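Local coordinates for putative phosphatase (Clostridium difficile, PDB 3SD7), which probably hydrolyses phosphate esters as a phosphatase of the haloacid dehalogenase-like hydrolase superfamily, at residues 170-173 with 174-178. Numbering follows the deposited sequence.
Sequences EVIQ and YVLDL
Gln173 and Asp177, Ile172 and Leu176, and the backbone beneath them meet one turn apart on the amphipathic helix 168-179, which packs against the parallel sheet of the Rossmann-like core of this haloacid dehalogenase-like hydrolase. The local contact illustrates how the i to i+4 spacing of a surface helix sets one pair, Ile172 and Leu176, on the buried side and another, Gln173 and Asp177, on the more exposed one. Four successive i to i+4 hydrogen bonds join the turns, running from the amides of Tyr174, Val175, Leu176 and Asp177 to the carbonyls of Glu170, Val171, Ile172 and Gln173. Leu176 N to Ile172 O, 3.1 Å, is the straightest, with an N-H...O angle of 168°.

On the buried side, Ile172 CG2 lies 4.3 Å from Leu176 CD1, a loose apolar touch. Both side chains also rest on Leu33 of the strand 31-34 and on Ile203 of the helix 194-203, while Val171 and Val175 reach the strands 128-133 and 155-159. Val175 CG1 lies against the backbone of the preceding turn, 3.5 Å from Ile172 O. Tyr174, on the outer flank, swings its ring away from the preceding turn with CG anti to the backbone N; one face receives Leu178 CG, 4.2 Å above the plane and displaced toward the rim.

On the exposed side, the bend of Gln173 at chi2 (65°) brings its amide over toward the Asp177 carboxylate, the two planes turned 37° apart. The carboxylate stands close over the helix backbone as well, and Asp177 CG lies 3.1 Å from Gln173 O.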
ATOM      1  N   GLU A 170      10.135  -1.200   9.836  1.00 34.13           N
ATOM      2  CA  GLU A 170      11.336  -0.474   9.425  1.00 35.51           C
ATOM      3  C   GLU A 170      11.033   0.824   8.711  1.00 33.22           C
ATOM      4  O   GLU A 170      11.675   1.845   8.954  1.00 30.74           O
ATOM      5  CB  GLU A 170      12.203  -1.355   8.536  1.00 37.93           C
ATOM      6  CG  GLU A 170      12.667  -2.609   9.228  1.00 46.06           C
ATOM      7  CD  GLU A 170      13.738  -3.325   8.440  1.00 55.91           C
ATOM      8  OE1 GLU A 170      14.005  -2.914   7.280  1.00 62.23           O
ATOM      9  OE2 GLU A 170      14.305  -4.297   8.979  1.00 64.30           O
ATOM     10  N   VAL A 171      10.038   0.789   7.829  1.00 30.08           N
ATOM     11  CA  VAL A 171       9.683   1.979   7.102  1.00 28.98           C
ATOM     12  C   VAL A 171       8.912   2.969   8.017  1.00 26.42           C
ATOM     13  O   VAL A 171       9.091   4.170   7.921  1.00 26.03           O
ATOM     14  CB  VAL A 171       8.990   1.613   5.763  1.00 30.02           C
ATOM     15  CG1 VAL A 171       7.628   0.970   5.963  1.00 29.50           C
ATOM     16  CG2 VAL A 171       8.900   2.792   4.908  1.00 31.36           C
ATOM     17  N   ILE A 172       8.094   2.448   8.938  1.00 26.30           N
ATOM     18  CA  ILE A 172       7.396   3.276   9.924  1.00 24.94           C
ATOM     19  C   ILE A 172       8.413   3.996  10.803  1.00 27.02           C
ATOM     20  O   ILE A 172       8.347   5.206  10.987  1.00 25.95           O
ATOM     21  CB  ILE A 172       6.440   2.439  10.823  1.00 26.23           C
ATOM     22  CG1 ILE A 172       5.272   1.904   9.989  1.00 26.10           C
ATOM     23  CG2 ILE A 172       5.905   3.293  11.961  1.00 27.14           C
ATOM     24  CD1 ILE A 172       4.365   0.895  10.735  1.00 28.63           C
ATOM     25  N   GLN A 173       9.379   3.252  11.329  1.00 27.14           N
ATOM     26  CA  GLN A 173      10.396   3.864  12.162  1.00 29.34           C
ATOM     27  C   GLN A 173      11.189   4.919  11.388  1.00 28.70           C
ATOM     28  O   GLN A 173      11.480   5.988  11.916  1.00 29.47           O
ATOM     29  CB  GLN A 173      11.363   2.822  12.702  1.00 31.79           C
ATOM     30  CG  GLN A 173      12.358   3.401  13.696  1.00 35.28           C
ATOM     31  CD  GLN A 173      11.682   3.897  14.969  1.00 37.68           C
ATOM     32  OE1 GLN A 173      11.721   5.082  15.296  1.00 44.79           O
ATOM     33  NE2 GLN A 173      11.015   3.002  15.651  1.00 36.95           N
ATOM     34  N   TYR A 174      11.552   4.602  10.151  1.00 29.02           N
ATOM     35  CA  TYR A 174      12.319   5.537   9.321  1.00 27.95           C
ATOM     36  C   TYR A 174      11.602   6.878   9.175  1.00 27.38           C
ATOM     37  O   TYR A 174      12.185   7.928   9.357  1.00 27.12           O
ATOM     38  CB  TYR A 174      12.614   4.930   7.920  1.00 27.40           C
ATOM     39  CG  TYR A 174      13.255   5.926   6.959  1.00 29.20           C
ATOM     40  CD1 TYR A 174      14.601   6.268   7.067  1.00 38.75           C
ATOM     41  CD2 TYR A 174      12.514   6.535   5.971  1.00 28.72           C
ATOM     42  CE1 TYR A 174      15.175   7.202   6.195  1.00 38.77           C
ATOM     43  CE2 TYR A 174      13.082   7.464   5.106  1.00 28.98           C
ATOM     44  CZ  TYR A 174      14.386   7.790   5.218  1.00 33.90           C
ATOM     45  OH  TYR A 174      14.924   8.717   4.332  1.00 39.16           O
ATOM     46  N   VAL A 175      10.303   6.833   8.889  1.00 26.21           N
ATOM     47  CA  VAL A 175       9.572   8.038   8.623  1.00 27.04           C
ATOM     48  C   VAL A 175       9.315   8.842   9.908  1.00 27.84           C
ATOM     49  O   VAL A 175       9.379  10.066   9.894  1.00 27.37           O
ATOM     50  CB  VAL A 175       8.345   7.679   7.708  1.00 28.71           C
ATOM     51  CG1 VAL A 175       7.127   7.340   8.543  1.00 26.73           C
ATOM     52  CG2 VAL A 175       8.102   8.748   6.729  1.00 33.09           C
ATOM     53  N   LEU A 176       9.089   8.165  11.041  1.00 27.60           N
ATOM     54  CA  LEU A 176       8.994   8.866  12.326  1.00 30.77           C
ATOM     55  C   LEU A 176      10.322   9.510  12.724  1.00 30.89           C
ATOM     56  O   LEU A 176      10.350  10.602  13.323  1.00 32.89           O
ATOM     57  CB  LEU A 176       8.559   7.920  13.450  1.00 30.97           C
ATOM     58  CG  LEU A 176       7.121   7.448  13.399  1.00 35.00           C
ATOM     59  CD1 LEU A 176       6.906   6.564  14.630  1.00 34.98           C
ATOM     60  CD2 LEU A 176       6.145   8.633  13.373  1.00 32.90           C
ATOM     61  N   ASP A 177      11.433   8.836  12.428  1.00 31.14           N
ATOM     62  CA  ASP A 177      12.719   9.396  12.768  1.00 32.82           C
ATOM     63  C   ASP A 177      12.932  10.708  11.997  1.00 30.85           C
ATOM     64  O   ASP A 177      13.547  11.612  12.520  1.00 32.42           O
ATOM     65  CB  ASP A 177      13.847   8.409  12.521  1.00 33.79           C
ATOM     66  CG  ASP A 177      13.861   7.247  13.538  1.00 37.42           C
ATOM     67  OD1 ASP A 177      13.176   7.331  14.579  1.00 43.81           O
ATOM     68  OD2 ASP A 177      14.577   6.262  13.291  1.00 40.47           O
ATOM     69  N   LEU A 178      12.406  10.813  10.781  1.00 26.80           N
ATOM     70  CA  LEU A 178      12.550  12.049   9.987  1.00 27.15           C
ATOM     71  C   LEU A 178      11.792  13.212  10.622  1.00 28.89           C
ATOM     72  O   LEU A 178      12.153  14.363  10.415  1.00 30.36           O
ATOM     73  CB  LEU A 178      12.021  11.878   8.563  1.00 26.58           C
ATOM     74  CG  LEU A 178      12.744  10.899   7.650  1.00 25.97           C
ATOM     75  CD1 LEU A 178      11.973  10.760   6.335  1.00 24.06           C
ATOM     76  CD2 LEU A 178      14.231  11.315   7.446  1.00 30.71           C
TER